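Local coordinates for protein cysteine desulfurase (Elizabethkingia anophelis NUHP1, PDB 5VPR) that probably catalyses the pyridoxal phosphate-dependent removal of sulfur from L-cysteine, yielding L-alanine and passing the sulfur to an acceptor, at residues Y110-L115 with N201-I206. Numbering follows the deposited sequence.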
ATOM      1  N   TYR A 110       9.677  15.724  -8.084  1.00 63.26           N
ATOM      2  CA  TYR A 110       9.813  17.117  -8.496  1.00 68.46           C
ATOM      3  C   TYR A 110      10.805  17.860  -7.612  1.00 65.45           C
ATOM      4  O   TYR A 110      11.609  18.654  -8.111  1.00 65.52           O
ATOM      5  CB  TYR A 110       8.451  17.819  -8.476  1.00 72.96           C
ATOM      6  CG  TYR A 110       7.601  17.599  -9.711  1.00 78.10           C
ATOM      7  CD1 TYR A 110       6.338  17.017  -9.619  1.00 85.60           C
ATOM      8  CD2 TYR A 110       8.056  17.982 -10.967  1.00 83.66           C
ATOM      9  CE1 TYR A 110       5.552  16.822 -10.750  1.00 86.05           C
ATOM     10  CE2 TYR A 110       7.278  17.789 -12.102  1.00 88.95           C
ATOM     11  CZ  TYR A 110       6.028  17.208 -11.988  1.00 88.01           C
ATOM     12  OH  TYR A 110       5.258  17.016 -13.113  1.00 84.91           O
ATOM     13  N   ALA A 111      10.775  17.616  -6.297  1.00 60.43           N
ATOM     14  CA  ALA A 111      11.686  18.325  -5.407  1.00 59.11           C
ATOM     15  C   ALA A 111      13.141  17.881  -5.582  1.00 60.60           C
ATOM     16  O   ALA A 111      14.049  18.650  -5.252  1.00 64.40           O
ATOM     17  CB  ALA A 111      11.234  18.153  -3.954  1.00 53.49           C
ATOM     18  N   MET A 112      13.394  16.674  -6.103  1.00 61.83           N
ATOM     19  CA  MET A 112      14.772  16.245  -6.340  1.00 61.07           C
ATOM     20  C   MET A 112      15.414  16.961  -7.520  1.00 68.06           C
ATOM     21  O   MET A 112      16.644  16.917  -7.649  1.00 62.75           O
ATOM     22  CB  MET A 112      14.859  14.735  -6.599  1.00 47.49           C
ATOM     23  CG  MET A 112      14.591  13.846  -5.396  1.00 53.92           C
ATOM     24  SD  MET A 112      15.865  13.924  -4.129  1.00 62.86           S
ATOM     25  CE  MET A 112      17.311  13.436  -5.070  1.00 59.97           C
ATOM     26  N   THR A 113      14.609  17.597  -8.383  1.00 59.23           N
ATOM     27  CA  THR A 113      15.112  18.131  -9.649  1.00 62.64           C
ATOM     28  C   THR A 113      16.386  18.944  -9.456  1.00 63.17           C
ATOM     29  O   THR A 113      17.337  18.816 -10.238  1.00 65.35           O
ATOM     30  CB  THR A 113      14.035  18.987 -10.331  1.00 67.23           C
ATOM     31  OG1 THR A 113      12.907  18.170 -10.675  1.00 67.18           O
ATOM     32  CG2 THR A 113      14.589  19.642 -11.606  1.00 61.40           C
ATOM     33  N   ASP A 114      16.437  19.757  -8.397  1.00 69.71           N
ATOM     34  CA  ASP A 114      17.583  20.626  -8.162  1.00 81.16           C
ATOM     35  C   ASP A 114      18.808  19.881  -7.644  1.00 81.29           C
ATOM     36  O   ASP A 114      19.924  20.387  -7.788  1.00 80.28           O
ATOM     37  CB  ASP A 114      17.207  21.742  -7.181  1.00 91.44           C
ATOM     38  CG  ASP A 114      16.538  22.930  -7.865  1.00 98.52           C
ATOM     39  OD1 ASP A 114      16.489  22.959  -9.116  1.00 97.99           O
ATOM     40  OD2 ASP A 114      16.062  23.839  -7.149  1.00100.27           O
ATOM     41  N   LEU A 115      18.638  18.699  -7.055  1.00 73.95           N
ATOM     42  CA  LEU A 115      19.769  17.952  -6.522  1.00 70.02           C
ATOM     43  C   LEU A 115      20.350  16.946  -7.512  1.00 73.80           C
ATOM     44  O   LEU A 115      21.260  16.198  -7.146  1.00 75.61           O
ATOM     45  CB  LEU A 115      19.360  17.227  -5.234  1.00 66.51           C
ATOM     46  CG  LEU A 115      18.772  18.084  -4.108  1.00 68.94           C
ATOM     47  CD1 LEU A 115      18.154  17.192  -3.033  1.00 71.52           C
ATOM     48  CD2 LEU A 115      19.819  18.989  -3.504  1.00 66.19           C
ATOM     49  N   ASN A 201      25.738   7.388  -1.687  1.00 50.46           N
ATOM     50  CA  ASN A 201      25.112   8.440  -0.893  1.00 49.17           C
ATOM     51  C   ASN A 201      23.707   8.757  -1.400  1.00 47.84           C
ATOM     52  O   ASN A 201      23.221   9.873  -1.231  1.00 47.23           O
ATOM     53  CB  ASN A 201      25.969   9.711  -0.891  1.00 48.32           C
ATOM     54  CG  ASN A 201      27.178   9.611   0.043  1.00 54.95           C
ATOM     55  OD1 ASN A 201      27.131   8.932   1.069  1.00 51.60           O
ATOM     56  ND2 ASN A 201      28.265  10.293  -0.313  1.00 54.87           N
ATOM     57  N   ALA A 202      23.054   7.786  -2.032  1.00 45.46           N
ATOM     58  CA  ALA A 202      21.720   7.991  -2.592  1.00 43.97           C
ATOM     59  C   ALA A 202      20.673   8.148  -1.495  1.00 45.33           C
ATOM     60  O   ALA A 202      20.781   7.564  -0.417  1.00 40.36           O
ATOM     61  CB  ALA A 202      21.333   6.804  -3.491  1.00 41.40           C
ATOM     62  N   PHE A 203      19.639   8.939  -1.786  1.00 45.31           N
ATOM     63  CA  PHE A 203      18.419   8.894  -0.992  1.00 44.64           C
ATOM     64  C   PHE A 203      17.655   7.607  -1.280  1.00 43.06           C
ATOM     65  O   PHE A 203      17.670   7.089  -2.399  1.00 42.34           O
ATOM     66  CB  PHE A 203      17.509  10.096  -1.298  1.00 52.74           C
ATOM     67  CG  PHE A 203      18.061  11.438  -0.853  1.00 54.00           C
ATOM     68  CD1 PHE A 203      17.488  12.617  -1.314  1.00 56.11           C
ATOM     69  CD2 PHE A 203      19.134  11.522   0.021  1.00 60.48           C
ATOM     70  CE1 PHE A 203      17.986  13.861  -0.914  1.00 58.91           C
ATOM     71  CE2 PHE A 203      19.635  12.759   0.423  1.00 61.32           C
ATOM     72  CZ  PHE A 203      19.058  13.928  -0.047  1.00 57.36           C
ATOM     73  N   ILE A 204      16.945   7.109  -0.270  1.00 38.90           N
ATOM     74  CA  ILE A 204      16.200   5.860  -0.389  1.00 35.10           C
ATOM     75  C   ILE A 204      14.707   6.148  -0.239  1.00 37.95           C
ATOM     76  O   ILE A 204      14.245   6.534   0.843  1.00 38.46           O
ATOM     77  CB  ILE A 204      16.652   4.827   0.639  1.00 35.50           C
ATOM     78  CG1 ILE A 204      18.141   4.523   0.449  1.00 40.67           C
ATOM     79  CG2 ILE A 204      15.796   3.566   0.515  1.00 35.23           C
ATOM     80  CD1 ILE A 204      18.684   3.596   1.479  1.00 42.50           C
ATOM     81  N   PHE A 205      13.947   5.914  -1.303  1.00 34.07           N
ATOM     82  CA  PHE A 205      12.493   6.091  -1.289  1.00 35.07           C
ATOM     83  C   PHE A 205      11.839   4.717  -1.255  1.00 36.69           C
ATOM     84  O   PHE A 205      12.029   3.915  -2.176  1.00 36.96           O
ATOM     85  CB  PHE A 205      12.038   6.878  -2.523  1.00 37.38           C
ATOM     86  CG  PHE A 205      10.560   7.222  -2.553  1.00 37.48           C
ATOM     87  CD1 PHE A 205      10.137   8.526  -2.340  1.00 42.00           C
ATOM     88  CD2 PHE A 205       9.606   6.263  -2.839  1.00 38.65           C
ATOM     89  CE1 PHE A 205       8.786   8.865  -2.393  1.00 36.46           C
ATOM     90  CE2 PHE A 205       8.244   6.601  -2.893  1.00 35.96           C
ATOM     91  CZ  PHE A 205       7.843   7.908  -2.660  1.00 35.34           C
ATOM     92  N   ILE A 206      11.046   4.457  -0.220  1.00 30.94           N
ATOM     93  CA  ILE A 206      10.294   3.210  -0.101  1.00 30.51           C
ATOM     94  C   ILE A 206       8.810   3.504  -0.333  1.00 33.04           C
ATOM     95  O   ILE A 206       8.199   4.289   0.401  1.00 36.95           O
ATOM     96  CB  ILE A 206      10.504   2.547   1.265  1.00 30.63           C
ATOM     97  CG1 ILE A 206      11.999   2.307   1.518  1.00 35.22           C
ATOM     98  CG2 ILE A 206       9.753   1.208   1.299  1.00 33.12           C
ATOM     99  CD1 ILE A 206      12.600   1.280   0.574  1.00 32.64           C
TER
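The phenyl ring of F203 is the one flat group in this contact, and the sulfur of M112 comes to its edge, near the ring plane. The thioether sulfur SD of M112 lies 4.7 Å from the centroid of the F203 ring, 76° off the ring normal, a Met-aromatic contact of the edge-on kind. M112 SD comes closest to the ring at CD1 of F203, 3.5 Å away, while the methyl CE of M112 touches the same carbon at 3.8 Å. The methionine chain bends at chi2 (-69°) and again at chi3 (-58°), which brings the sulfur to the edge and turns CE back toward CD1 from out of the ring plane. L115 adds a lighter touch: its CD1 methyl meets CE1 of F203 obliquely at 4.0 Å. The apolar interface buries only about 101 Å², and the CA atoms of M112 and F203 stay 9.8 Å apart.

L115 N bonds M112 O (2.7 Å), joining the two residues that meet the ring. In the preceding turn, Y110 O accepts both the backbone N and the hydroxyl OG1 of T113 from one face of its carbonyl plane, and T113 OG1 also bonds R142 of helix 134-142.

As a worked example from a fold-type I pyridoxal phosphate enzyme, the chain leading from helix 101-111 into the 3-10 turn 113-115 packs against the start of strand 203-207. That strand lies between strands 171-177 and 226-230 of the large mixed sheet; M112 also touches L173 of the former and L139 of helix 134-142, while a loop adds L253 against L115 and Q252 against F203.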